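Local coordinates for choline binding protein PCPA (Streptococcus pneumoniae, PDB 4CP6) that is a pneumococcal choline-binding protein and vaccine antigen with a leucine-rich-repeat domain, probably displayed on the cell surface, at residues Lys110-Ser115 / Arg134-Ser139; Phe183-Asn188 / Phe206-Ser211; Lys370-Glu375 / Tyr392-His397; Ile385-Lys390 / Ser407-Ile412. All coordinates share one frame; numbering follows the deposited sequence.

Contact 1: residues Lys110-Ser115 / Arg134-Ser139; sequences KGFHGS and RAFDFS
The Phe112 ring lies alongside that of Phe136, both side chains pointing the same way, with the planes 11° apart and offset, the rim of Phe136 lying near CG and CB of Phe112. Phe136 CE1 comes within 3.5 Å of Phe112 CG, and the CZ atom of Phe136 reaches Phe112 CD1. Each ring has CG anti to its own carbonyl carbon (chi1 near -65° in both), so CG leaves the two backbones in the same direction. Just behind them the backbone is tied by Phe112 N to Ala135 O (2.7 Å), and further on by a nearly straight bond from Gly114 N to Asp137 O (2.8 Å). On the outer side His113 ND1 donates to Asp137 OD1 (2.7 Å), reaching that oxygen from above the carboxylate plane, 41° out of it. The other oxygen, OD2, takes a salt bridge from Arg134 NH1 (2.9 Å) and a hydrogen bond from the water that also accepts from Lys110 NZ. The carboxylate is thus gripped through both oxygens, and the cationic neighbours would be expected to stabilise its negative charge. The aliphatic chains of Lys110 and Arg134 run side by side, CE to CD 3.8 Å. Phe158 continues the phenylalanine row beyond Phe136, and Ser139 OG bonds Ser161 OG. Equivalent loops stacked in register, with a ladder of phenylalanines inside, are characteristic of the leucine-rich-repeat solenoid of the BspA type.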
loop_
_atom_site.group_PDB
_atom_site.type_symbol
_atom_site.label_atom_id
_atom_site.label_comp_id
_atom_site.label_asym_id
_atom_site.label_seq_id
_atom_site.Cartn_x
_atom_site.Cartn_y
_atom_site.Cartn_z
ATOM N N LYS A 110 9.409 14.890 -2.532
ATOM C CA LYS A 110 9.218 15.631 -1.279
ATOM C C LYS A 110 9.023 17.132 -1.497
ATOM O O LYS A 110 9.249 17.920 -0.565
ATOM C CB LYS A 110 10.384 15.335 -0.309
ATOM C CG LYS A 110 10.312 13.889 0.187
ATOM C CD LYS A 110 11.269 13.577 1.288
ATOM C CE LYS A 110 10.883 12.222 1.834
ATOM N NZ LYS A 110 11.687 11.900 3.055
ATOM N N GLY A 111 8.511 17.539 -2.669
ATOM C CA GLY A 111 8.295 18.977 -2.891
ATOM C C GLY A 111 7.338 19.599 -1.892
ATOM O O GLY A 111 7.477 20.787 -1.573
ATOM N N PHE A 112 6.355 18.827 -1.382
ATOM C CA PHE A 112 5.344 19.290 -0.431
ATOM C C PHE A 112 5.269 18.338 0.760
ATOM O O PHE A 112 4.207 18.171 1.363
ATOM C CB PHE A 112 3.968 19.405 -1.112
ATOM C CG PHE A 112 3.872 20.457 -2.192
ATOM C CD1 PHE A 112 4.290 20.189 -3.491
ATOM C CD2 PHE A 112 3.312 21.700 -1.924
ATOM C CE1 PHE A 112 4.135 21.139 -4.505
ATOM C CE2 PHE A 112 3.199 22.659 -2.917
ATOM C CZ PHE A 112 3.616 22.384 -4.200
ATOM N N HIS A 113 6.418 17.729 1.152
ATOM C CA HIS A 113 6.394 16.802 2.272
ATOM C C HIS A 113 5.744 17.471 3.503
ATOM O O HIS A 113 6.164 18.582 3.868
ATOM C CB HIS A 113 7.813 16.318 2.642
ATOM C CG HIS A 113 7.842 15.730 4.011
ATOM N ND1 HIS A 113 7.556 14.404 4.224
ATOM C CD2 HIS A 113 7.992 16.340 5.215
ATOM C CE1 HIS A 113 7.547 14.239 5.543
ATOM N NE2 HIS A 113 7.830 15.378 6.168
ATOM N N GLY A 114 4.839 16.779 4.176
ATOM C CA GLY A 114 4.211 17.266 5.398
ATOM C C GLY A 114 3.406 18.538 5.254
ATOM O O GLY A 114 3.007 19.126 6.272
ATOM N N SER A 115 3.143 18.978 4.015
ATOM C CA SER A 115 2.433 20.230 3.779
ATOM C C SER A 115 1.214 20.424 4.652
ATOM O O SER A 115 0.376 19.543 4.751
ATOM C CB SER A 115 2.036 20.343 2.311
ATOM O OG SER A 115 1.339 21.552 2.044
ATOM N N ARG A 134 6.964 10.692 -2.927
ATOM C CA ARG A 134 6.703 11.333 -1.628
ATOM C C ARG A 134 6.441 12.832 -1.721
ATOM O O ARG A 134 6.686 13.570 -0.747
ATOM C CB ARG A 134 7.841 10.999 -0.624
ATOM C CG ARG A 134 7.869 9.514 -0.313
ATOM C CD ARG A 134 8.905 9.132 0.734
ATOM N NE ARG A 134 8.793 7.708 1.090
ATOM C CZ ARG A 134 7.931 7.226 1.997
ATOM N NH1 ARG A 134 7.130 8.053 2.677
ATOM N NH2 ARG A 134 7.876 5.918 2.243
ATOM N N ALA A 135 5.930 13.303 -2.865
ATOM C CA ALA A 135 5.704 14.747 -2.980
ATOM C C ALA A 135 4.780 15.306 -1.912
ATOM O O ALA A 135 4.991 16.448 -1.472
ATOM C CB ALA A 135 5.171 15.081 -4.351
ATOM N N PHE A 136 3.783 14.532 -1.477
ATOM C CA PHE A 136 2.802 14.975 -0.496
ATOM C C PHE A 136 2.720 13.977 0.641
ATOM O O PHE A 136 1.665 13.883 1.280
ATOM C CB PHE A 136 1.418 15.139 -1.161
ATOM C CG PHE A 136 1.355 16.213 -2.218
ATOM C CD1 PHE A 136 1.082 17.528 -1.872
ATOM C CD2 PHE A 136 1.626 15.921 -3.556
ATOM C CE1 PHE A 136 1.009 18.526 -2.846
ATOM C CE2 PHE A 136 1.569 16.926 -4.530
ATOM C CZ PHE A 136 1.285 18.222 -4.156
ATOM N N ASP A 137 3.828 13.269 0.969
ATOM C CA ASP A 137 3.690 12.322 2.060
ATOM C C ASP A 137 3.508 13.050 3.396
ATOM O O ASP A 137 4.045 14.145 3.601
ATOM C CB ASP A 137 4.796 11.260 2.100
ATOM C CG ASP A 137 6.177 11.742 2.462
ATOM O OD1 ASP A 137 6.454 12.946 2.293
ATOM O OD2 ASP A 137 6.990 10.902 2.919
ATOM N N PHE A 138 2.705 12.474 4.290
ATOM C CA PHE A 138 2.418 13.036 5.623
ATOM C C PHE A 138 1.741 14.413 5.516
ATOM O O PHE A 138 1.745 15.184 6.482
ATOM C CB PHE A 138 3.703 13.101 6.489
ATOM C CG PHE A 138 4.283 11.727 6.745
ATOM C CD1 PHE A 138 3.801 10.931 7.785
ATOM C CD2 PHE A 138 5.285 11.212 5.927
ATOM C CE1 PHE A 138 4.337 9.666 8.021
ATOM C CE2 PHE A 138 5.838 9.949 6.182
ATOM C CZ PHE A 138 5.338 9.174 7.200
ATOM N N SER A 139 1.129 14.727 4.359
ATOM C CA SER A 139 0.507 16.034 4.216
ATOM C C SER A 139 -0.838 16.126 4.955
ATOM O O SER A 139 -1.454 15.098 5.320
ATOM C CB SER A 139 0.311 16.391 2.751
ATOM O OG SER A 139 -0.866 15.785 2.245
HETATM O O HOH W 1 9.186 11.254 4.392
#

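Contact 2: residues Phe183-Asn188 / Phe206-Ser211; sequences FANLSN and FRLTTS
Phe206 sets its CE1 atom 3.7 Å from CD2 of Phe183; the rings point the same way, their planes 26° apart and strongly offset, with centroids 6.0 Å apart, while Tyr241 stacks on Phe206 and Leu192 touches both phenylalanines. At Arg207 the carbonyl O accepts from Asn185 N (2.8 Å). Its extended side chain carries NH1 to a water that donates to Asn185 OD1, and its NE bonds Tyr263 OH. Leu208 lies alongside Asn185, with CB 3.4 Å from OD1; the ND2 end of that amide is held by Ser159 OG. These are matching loops of neighbouring coils in a BspA-type leucine-rich-repeat solenoid, and the type II turn from Phe206 to Thr209 shapes the second. Thr209 then inserts its hydroxyl between two backbone groups of the other loop. OG1, anti to its carbonyl carbon (chi1 -73°), donates to Phe183 O (2.8 Å), in the carbonyl plane on a lone pair, and accepts from Leu186 N (2.9 Å) at 168°. Its CG2 meanwhile rests on Leu186 CB. Thr210 N donates to Leu186 O (3.0 Å), and two waters link Thr210 OG1 to Ser187. Ser211 brings CB to 3.4 Å from Ser187 O, while its OG is bonded to Leu189 O.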
loop_
_atom_site.group_PDB
_atom_site.type_symbol
_atom_site.label_atom_id
_atom_site.label_comp_id
_atom_site.label_asym_id
_atom_site.label_seq_id
_atom_site.Cartn_x
_atom_site.Cartn_y
_atom_site.Cartn_z
ATOM N N PHE A 183 -1.083 5.594 -2.478
ATOM C CA PHE A 183 -2.289 5.892 -1.695
ATOM C C PHE A 183 -2.316 5.062 -0.426
ATOM O O PHE A 183 -3.388 4.607 0.006
ATOM C CB PHE A 183 -3.546 5.612 -2.559
ATOM C CG PHE A 183 -3.578 6.340 -3.887
ATOM C CD1 PHE A 183 -3.305 7.702 -3.961
ATOM C CD2 PHE A 183 -3.892 5.662 -5.062
ATOM C CE1 PHE A 183 -3.288 8.363 -5.204
ATOM C CE2 PHE A 183 -3.928 6.340 -6.291
ATOM C CZ PHE A 183 -3.608 7.672 -6.352
ATOM N N ALA A 184 -1.129 4.887 0.180
ATOM C CA ALA A 184 -0.969 4.087 1.388
ATOM C C ALA A 184 -1.194 4.930 2.653
ATOM O O ALA A 184 -1.067 6.166 2.638
ATOM C CB ALA A 184 0.442 3.515 1.405
ATOM N N ASN A 185 -1.532 4.248 3.762
ATOM C CA ASN A 185 -1.679 4.890 5.084
ATOM C C ASN A 185 -2.695 6.007 5.113
ATOM O O ASN A 185 -2.496 7.007 5.849
ATOM C CB ASN A 185 -0.311 5.411 5.609
ATOM C CG ASN A 185 0.717 4.320 5.647
ATOM O OD1 ASN A 185 0.665 3.448 6.519
ATOM N ND2 ASN A 185 1.630 4.315 4.659
ATOM N N LEU A 186 -3.777 5.866 4.329
ATOM C CA LEU A 186 -4.820 6.878 4.335
ATOM C C LEU A 186 -5.931 6.525 5.306
ATOM O O LEU A 186 -6.195 5.349 5.538
ATOM C CB LEU A 186 -5.402 7.097 2.950
ATOM C CG LEU A 186 -4.393 7.438 1.829
ATOM C CD1 LEU A 186 -5.096 7.595 0.452
ATOM C CD2 LEU A 186 -3.536 8.661 2.142
ATOM N N SER A 187 -6.630 7.543 5.836
ATOM C CA SER A 187 -7.632 7.304 6.876
ATOM C C SER A 187 -8.983 7.923 6.575
ATOM O O SER A 187 -9.941 7.597 7.285
ATOM C CB SER A 187 -7.150 7.903 8.201
ATOM O OG SER A 187 -5.901 7.365 8.598
ATOM N N ASN A 188 -9.089 8.817 5.576
ATOM C CA ASN A 188 -10.336 9.525 5.316
ATOM C C ASN A 188 -10.770 9.519 3.868
ATOM O O ASN A 188 -11.692 10.267 3.513
ATOM C CB ASN A 188 -10.229 10.972 5.840
ATOM C CG ASN A 188 -10.407 11.016 7.334
ATOM O OD1 ASN A 188 -9.448 11.122 8.094
ATOM N ND2 ASN A 188 -11.619 10.770 7.790
ATOM N N PHE A 206 -2.518 0.675 -1.779
ATOM C CA PHE A 206 -3.359 1.125 -0.685
ATOM C C PHE A 206 -2.874 0.566 0.661
ATOM O O PHE A 206 -3.669 0.454 1.594
ATOM C CB PHE A 206 -4.797 0.683 -0.961
ATOM C CG PHE A 206 -5.306 1.204 -2.288
ATOM C CD1 PHE A 206 -5.637 2.540 -2.444
ATOM C CD2 PHE A 206 -5.493 0.348 -3.369
ATOM C CE1 PHE A 206 -6.104 3.027 -3.672
ATOM C CE2 PHE A 206 -5.967 0.838 -4.599
ATOM C CZ PHE A 206 -6.293 2.171 -4.724
ATOM N N ARG A 207 -1.587 0.218 0.779
ATOM C CA ARG A 207 -1.074 -0.419 1.988
ATOM C C ARG A 207 -1.493 0.320 3.247
ATOM O O ARG A 207 -1.252 1.505 3.348
ATOM C CB ARG A 207 0.453 -0.516 1.908
ATOM C CG ARG A 207 1.088 -1.127 3.169
ATOM C CD ARG A 207 2.616 -1.231 3.071
ATOM N NE ARG A 207 3.175 -1.698 4.347
ATOM C CZ ARG A 207 3.445 -0.934 5.405
ATOM N NH1 ARG A 207 3.235 0.371 5.361
ATOM N NH2 ARG A 207 3.905 -1.476 6.521
ATOM N N LEU A 208 -2.099 -0.387 4.218
ATOM C CA LEU A 208 -2.504 0.149 5.526
ATOM C C LEU A 208 -3.579 1.223 5.458
ATOM O O LEU A 208 -3.948 1.785 6.501
ATOM C CB LEU A 208 -1.290 0.644 6.334
ATOM C CG LEU A 208 -0.178 -0.368 6.715
ATOM C CD1 LEU A 208 0.717 0.199 7.818
ATOM C CD2 LEU A 208 -0.689 -1.695 7.164
ATOM N N THR A 209 -4.163 1.455 4.275
ATOM C CA THR A 209 -5.292 2.376 4.180
ATOM C C THR A 209 -6.553 1.726 4.808
ATOM O O THR A 209 -6.769 0.523 4.669
ATOM C CB THR A 209 -5.464 2.807 2.730
ATOM O OG1 THR A 209 -4.372 3.691 2.483
ATOM C CG2 THR A 209 -6.781 3.567 2.485
ATOM N N THR A 210 -7.350 2.539 5.524
ATOM C CA THR A 210 -8.453 2.015 6.322
ATOM C C THR A 210 -9.809 2.595 5.969
ATOM O O THR A 210 -10.781 2.296 6.669
ATOM C CB THR A 210 -8.167 2.330 7.803
ATOM O OG1 THR A 210 -7.971 3.743 7.957
ATOM C CG2 THR A 210 -6.956 1.573 8.350
ATOM N N SER A 211 -9.886 3.403 4.911
ATOM C CA SER A 211 -11.069 4.196 4.622
ATOM C C SER A 211 -11.859 3.869 3.365
ATOM O O SER A 211 -13.016 4.308 3.238
ATOM C CB SER A 211 -10.630 5.654 4.551
ATOM O OG SER A 211 -9.558 5.819 3.625
HETATM O O HOH W 2 3.115 2.574 7.558
HETATM O O HOH W 3 3.629 2.434 3.747
HETATM O O HOH W 4 -4.010 4.215 7.570
HETATM O O HOH W 5 -9.999 5.315 8.819
HETATM O O HOH W 6 -5.844 4.785 9.319
#

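Contact 3: residues Lys370-Glu375 / Tyr392-His397; sequences KNKSTE and YVTSEH
Thr394 carries this contact, its OG1 donating to Asn371 O at 2.8 Å from a position tilted 21° off the carbonyl plane. The methyl CG2 lies 3.6 Å from Lys370 O, so both branches of the threonine meet backbone oxygens. A chi1 of 64°, with OG1 between the backbone N and the carbonyl carbon, is what turns the hydroxyl to Asn371 O. Lys372 crosses the threonine at about a right angle, laying CG 3.7 Å from Thr394 OG1. A water donates to Asn371 O and accepts from Thr394 N, giving that carbonyl a second donor. Farther along, the His397 ring, its CG turned away from the backbone N (chi1 176°), stands with NE2 3.0 Å from Thr374 O. Here the regular coils of the leucine-rich-repeat solenoid give way to helix 396-405: segment 370-375 leaves strand 366-369 as a loop, whereas its neighbour in the parallel sheet, strand 390-393, runs almost directly into the helix. Ser395 is the N-cap, with OG bonded to Ile398 N and, through another water, linked to Ser373 O. The loop is shaped by its own side chains. Asn371 OD1 accepts from Ser373 N (2.9 Å) in an Asx turn, and Ser373 OG accepts from Glu375 N (2.9 Å) in an ST turn. Behind Asn371, ND2 is anchored to Asn347 O, while on the second segment Tyr392 stacks with His368 on the adjacent strand 366-369.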
loop_
_atom_site.group_PDB
_atom_site.type_symbol
_atom_site.label_atom_id
_atom_site.label_comp_id
_atom_site.label_asym_id
_atom_site.label_seq_id
_atom_site.Cartn_x
_atom_site.Cartn_y
_atom_site.Cartn_z
ATOM N N LYS A 370 -1.566 -34.126 7.837
ATOM C CA LYS A 370 -2.074 -35.242 7.024
ATOM C C LYS A 370 -1.028 -36.004 6.246
ATOM O O LYS A 370 -1.328 -37.104 5.772
ATOM C CB LYS A 370 -3.158 -34.710 6.072
ATOM C CG LYS A 370 -4.383 -34.179 6.800
ATOM C CD LYS A 370 -5.476 -33.731 5.844
ATOM C CE LYS A 370 -6.367 -34.828 5.327
ATOM N NZ LYS A 370 -7.183 -34.345 4.177
ATOM N N ASN A 371 0.179 -35.474 6.106
ATOM C CA ASN A 371 1.241 -36.099 5.327
ATOM C C ASN A 371 1.696 -37.444 5.896
ATOM O O ASN A 371 1.597 -37.662 7.113
ATOM C CB ASN A 371 2.405 -35.146 5.147
ATOM C CG ASN A 371 3.517 -35.707 4.283
ATOM O OD1 ASN A 371 4.567 -36.131 4.782
ATOM N ND2 ASN A 371 3.289 -35.791 2.963
ATOM N N LYS A 372 2.186 -38.342 5.005
ATOM C CA LYS A 372 2.638 -39.708 5.370
ATOM C C LYS A 372 4.062 -40.018 4.888
ATOM O O LYS A 372 4.437 -41.198 4.836
ATOM C CB LYS A 372 1.674 -40.741 4.765
ATOM C CG LYS A 372 0.245 -40.649 5.238
ATOM C CD LYS A 372 -0.630 -41.602 4.441
ATOM C CE LYS A 372 -2.020 -41.667 5.022
ATOM N NZ LYS A 372 -2.841 -42.709 4.354
ATOM N N SER A 373 4.865 -38.987 4.545
ATOM C CA SER A 373 6.230 -39.183 4.065
ATOM C C SER A 373 7.178 -39.723 5.135
ATOM O O SER A 373 7.146 -39.287 6.291
ATOM C CB SER A 373 6.796 -37.888 3.488
ATOM O OG SER A 373 8.182 -38.018 3.207
ATOM N N THR A 374 8.075 -40.638 4.720
ATOM C CA THR A 374 9.109 -41.169 5.610
ATOM C C THR A 374 10.212 -40.103 5.801
ATOM O O THR A 374 11.028 -40.221 6.718
ATOM C CB THR A 374 9.693 -42.488 5.041
ATOM O OG1 THR A 374 10.161 -42.261 3.707
ATOM C CG2 THR A 374 8.678 -43.635 5.052
ATOM N N GLU A 375 10.205 -39.050 4.945
ATOM C CA GLU A 375 11.176 -37.948 4.937
ATOM C C GLU A 375 10.620 -36.638 5.530
ATOM O O GLU A 375 11.263 -35.590 5.387
ATOM C CB GLU A 375 11.662 -37.670 3.488
ATOM C CG GLU A 375 11.982 -38.889 2.628
ATOM C CD GLU A 375 13.086 -39.800 3.127
ATOM O OE1 GLU A 375 14.249 -39.341 3.206
ATOM O OE2 GLU A 375 12.792 -40.983 3.416
ATOM N N TYR A 392 -2.079 -34.227 15.802
ATOM C CA TYR A 392 -2.646 -35.475 15.283
ATOM C C TYR A 392 -1.796 -35.794 14.056
ATOM O O TYR A 392 -1.730 -34.980 13.105
ATOM C CB TYR A 392 -4.148 -35.337 14.963
ATOM C CG TYR A 392 -5.016 -34.967 16.153
ATOM C CD1 TYR A 392 -5.120 -33.651 16.584
ATOM C CD2 TYR A 392 -5.715 -35.946 16.870
ATOM C CE1 TYR A 392 -5.894 -33.308 17.698
ATOM C CE2 TYR A 392 -6.503 -35.611 17.976
ATOM C CZ TYR A 392 -6.586 -34.289 18.390
ATOM O OH TYR A 392 -7.367 -33.927 19.479
ATOM N N VAL A 393 -1.098 -36.934 14.070
ATOM C CA VAL A 393 -0.165 -37.297 12.998
ATOM C C VAL A 393 -0.458 -38.714 12.479
ATOM O O VAL A 393 -1.210 -39.452 13.119
ATOM C CB VAL A 393 1.318 -37.143 13.415
ATOM C CG1 VAL A 393 1.615 -35.709 13.872
ATOM C CG2 VAL A 393 1.700 -38.137 14.516
ATOM N N THR A 394 0.150 -39.090 11.343
ATOM C CA THR A 394 -0.157 -40.374 10.710
ATOM C C THR A 394 0.782 -41.485 11.098
ATOM O O THR A 394 0.457 -42.643 10.831
ATOM C CB THR A 394 -0.172 -40.217 9.169
ATOM O OG1 THR A 394 1.138 -39.863 8.743
ATOM C CG2 THR A 394 -1.211 -39.208 8.693
ATOM N N SER A 395 1.966 -41.181 11.665
ATOM C CA SER A 395 2.911 -42.251 12.002
ATOM C C SER A 395 3.736 -41.949 13.227
ATOM O O SER A 395 3.914 -40.784 13.590
ATOM C CB SER A 395 3.867 -42.484 10.838
ATOM O OG SER A 395 4.789 -41.410 10.679
ATOM N N GLU A 396 4.337 -42.994 13.804
ATOM C CA GLU A 396 5.265 -42.848 14.916
ATOM C C GLU A 396 6.505 -42.063 14.462
ATOM O O GLU A 396 7.020 -41.286 15.260
ATOM C CB GLU A 396 5.665 -44.228 15.484
ATOM C CG GLU A 396 4.571 -44.869 16.333
ATOM C CD GLU A 396 4.142 -44.151 17.604
ATOM O OE1 GLU A 396 4.969 -43.437 18.212
ATOM O OE2 GLU A 396 2.980 -44.350 18.023
ATOM N N HIS A 397 6.968 -42.211 13.185
ATOM C CA HIS A 397 8.130 -41.458 12.694
ATOM C C HIS A 397 7.826 -39.956 12.710
ATOM O O HIS A 397 8.650 -39.176 13.191
ATOM C CB HIS A 397 8.582 -41.887 11.294
ATOM C CG HIS A 397 9.705 -41.050 10.754
ATOM N ND1 HIS A 397 10.922 -40.964 11.414
ATOM C CD2 HIS A 397 9.734 -40.224 9.678
ATOM C CE1 HIS A 397 11.667 -40.140 10.695
ATOM N NE2 HIS A 397 10.997 -39.675 9.635
HETATM O O HOH W 7 1.303 -36.804 9.936
HETATM O O HOH W 8 6.126 -41.223 8.315
#

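Contact 4: residues Ile385-Lys390 / Ser407-Ile412; sequences IPETVK and STSNDI
Segment 385-390 folds through a type I turn from Pro386 to Val389, against which segment 407-412 lies with the CA atoms of Glu387 and Asn410 4.9 Å apart. Into this turn reaches the amide of Asn410. ND2 donates to Val389 O (2.8 Å) at 164°, with that oxygen in the amide plane, and more weakly to Pro386 O (3.1 Å). The amide is held from its other end as well: OD1 accepts from Thr408 OG1 (2.6 Å) on a lone pair in the carbonyl plane, which fixes its rotation. Ile385 CD1 touches ND2 at 3.8 Å. The turn leads into strand 390-393 of the leucine-rich-repeat solenoid, and the second segment carries the chain from helix 396-405 into strand 412-414, an edge strand of the parallel sheet within this chain. Glu387 extends over the second segment, with CG anti to the backbone N (chi1 -171°). Its OE2 accepts from Ser409 N (2.8 Å) at 170°, the donor standing above the carboxylate plane. Nearer its root, CB packs on Thr408 CB (3.9 Å). One water donates to Glu387 O and Val389 O and accepts from Asp411 N; another links Ile385 N to Thr408 OG1.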
loop_
_atom_site.group_PDB
_atom_site.type_symbol
_atom_site.label_atom_id
_atom_site.label_comp_id
_atom_site.label_asym_id
_atom_site.label_seq_id
_atom_site.Cartn_x
_atom_site.Cartn_y
_atom_site.Cartn_z
ATOM N N ILE A 385 4.492 -22.274 19.636
ATOM C CA ILE A 385 3.090 -22.405 20.001
ATOM C C ILE A 385 2.899 -22.818 21.461
ATOM O O ILE A 385 3.833 -23.345 22.085
ATOM C CB ILE A 385 2.421 -23.459 19.067
ATOM C CG1 ILE A 385 3.025 -24.881 19.243
ATOM C CG2 ILE A 385 2.483 -23.011 17.589
ATOM C CD1 ILE A 385 2.248 -25.993 18.498
ATOM N N PRO A 386 1.676 -22.662 22.012
ATOM C CA PRO A 386 1.440 -23.120 23.391
ATOM C C PRO A 386 1.638 -24.634 23.514
ATOM O O PRO A 386 1.315 -25.417 22.593
ATOM C CB PRO A 386 -0.012 -22.714 23.643
ATOM C CG PRO A 386 -0.246 -21.544 22.690
ATOM C CD PRO A 386 0.475 -22.004 21.451
ATOM N N GLU A 387 2.163 -25.076 24.675
ATOM C CA GLU A 387 2.374 -26.500 24.913
ATOM C C GLU A 387 1.061 -27.286 24.952
ATOM O O GLU A 387 1.067 -28.510 24.794
ATOM C CB GLU A 387 3.188 -26.704 26.190
ATOM C CG GLU A 387 3.627 -28.139 26.397
ATOM C CD GLU A 387 4.663 -28.240 27.492
ATOM O OE1 GLU A 387 4.254 -28.330 28.672
ATOM O OE2 GLU A 387 5.869 -28.110 27.186
ATOM N N THR A 388 -0.070 -26.577 25.166
ATOM C CA THR A 388 -1.383 -27.236 25.233
ATOM C C THR A 388 -1.930 -27.661 23.870
ATOM O O THR A 388 -2.901 -28.418 23.805
ATOM C CB THR A 388 -2.370 -26.319 25.912
ATOM O OG1 THR A 388 -2.298 -25.042 25.282
ATOM C CG2 THR A 388 -2.101 -26.202 27.403
ATOM N N VAL A 389 -1.346 -27.166 22.771
ATOM C CA VAL A 389 -1.837 -27.558 21.456
ATOM C C VAL A 389 -1.578 -29.055 21.267
ATOM O O VAL A 389 -0.482 -29.534 21.563
ATOM C CB VAL A 389 -1.141 -26.742 20.332
ATOM C CG1 VAL A 389 -1.630 -27.192 18.948
ATOM C CG2 VAL A 389 -1.383 -25.240 20.505
ATOM N N LYS A 390 -2.575 -29.779 20.750
ATOM C CA LYS A 390 -2.456 -31.196 20.475
ATOM C C LYS A 390 -2.136 -31.418 19.014
ATOM O O LYS A 390 -2.745 -30.762 18.145
ATOM C CB LYS A 390 -3.769 -31.929 20.772
ATOM C CG LYS A 390 -4.500 -31.503 22.010
ATOM C CD LYS A 390 -5.913 -31.997 21.948
ATOM C CE LYS A 390 -6.781 -31.039 22.685
ATOM N NZ LYS A 390 -6.808 -31.287 24.148
ATOM N N SER A 407 9.799 -27.018 20.570
ATOM C CA SER A 407 10.340 -26.381 21.764
ATOM C C SER A 407 9.464 -26.656 22.979
ATOM O O SER A 407 9.851 -26.309 24.110
ATOM C CB SER A 407 10.433 -24.876 21.563
ATOM O OG SER A 407 9.148 -24.338 21.267
ATOM N N THR A 408 8.273 -27.221 22.739
ATOM C CA THR A 408 7.296 -27.542 23.782
ATOM C C THR A 408 7.005 -29.049 23.742
ATOM O O THR A 408 7.185 -29.702 22.707
ATOM C CB THR A 408 6.021 -26.701 23.536
ATOM O OG1 THR A 408 5.695 -26.707 22.134
ATOM C CG2 THR A 408 6.204 -25.251 23.985
ATOM N N SER A 409 6.501 -29.582 24.867
ATOM C CA SER A 409 6.203 -31.018 25.028
ATOM C C SER A 409 4.719 -31.307 24.764
ATOM O O SER A 409 4.006 -31.825 25.629
ATOM C CB SER A 409 6.558 -31.458 26.447
ATOM O OG SER A 409 7.945 -31.293 26.693
ATOM N N ASN A 410 4.252 -30.963 23.562
ATOM C CA ASN A 410 2.845 -31.116 23.198
ATOM C C ASN A 410 2.398 -32.573 23.175
ATOM O O ASN A 410 3.178 -33.447 22.786
ATOM C CB ASN A 410 2.620 -30.565 21.785
ATOM C CG ASN A 410 3.016 -29.119 21.674
ATOM O OD1 ASN A 410 4.197 -28.798 21.682
ATOM N ND2 ASN A 410 2.048 -28.226 21.601
ATOM N N ASP A 411 1.112 -32.804 23.484
ATOM C CA ASP A 411 0.517 -34.126 23.320
ATOM C C ASP A 411 0.456 -34.406 21.787
ATOM O O ASP A 411 -0.040 -33.557 21.026
ATOM C CB ASP A 411 -0.903 -34.089 23.898
ATOM C CG ASP A 411 -1.612 -35.419 23.900
ATOM O OD1 ASP A 411 -0.923 -36.446 23.931
ATOM O OD2 ASP A 411 -2.865 -35.418 23.935
ATOM N N ILE A 412 1.000 -35.548 21.344
ATOM C CA ILE A 412 1.009 -35.982 19.950
ATOM C C ILE A 412 0.311 -37.334 19.881
ATOM O O ILE A 412 0.748 -38.307 20.532
ATOM C CB ILE A 412 2.419 -36.068 19.352
ATOM C CG1 ILE A 412 3.184 -34.721 19.516
ATOM C CG2 ILE A 412 2.331 -36.490 17.878
ATOM C CD1 ILE A 412 4.637 -34.840 19.275
HETATM O O HOH W 9 6.364 -24.494 20.175
HETATM O O HOH W 10 -0.570 -30.630 24.277
#

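Overall arrangement
From the N terminus, contact 1 closes first, joining the loops that follow strands 106-107 and 130-131. Contact 2 comes next in series and joins the loops after strands 177-178 and 200-201, its centre about 16 Å from that of contact 1; the two do not touch. The chain then runs through further coils to the far end of the solenoid, where the centre of contact 3 lies about 56 Å from that of contact 1. There contacts 3 and 4 cross, their segments alternating along the chain, and meet where Val393 CG2 packs on Ile412 CG2 (3.8 Å). Together they tie the last coils to helix 396-405 and strand 412-414.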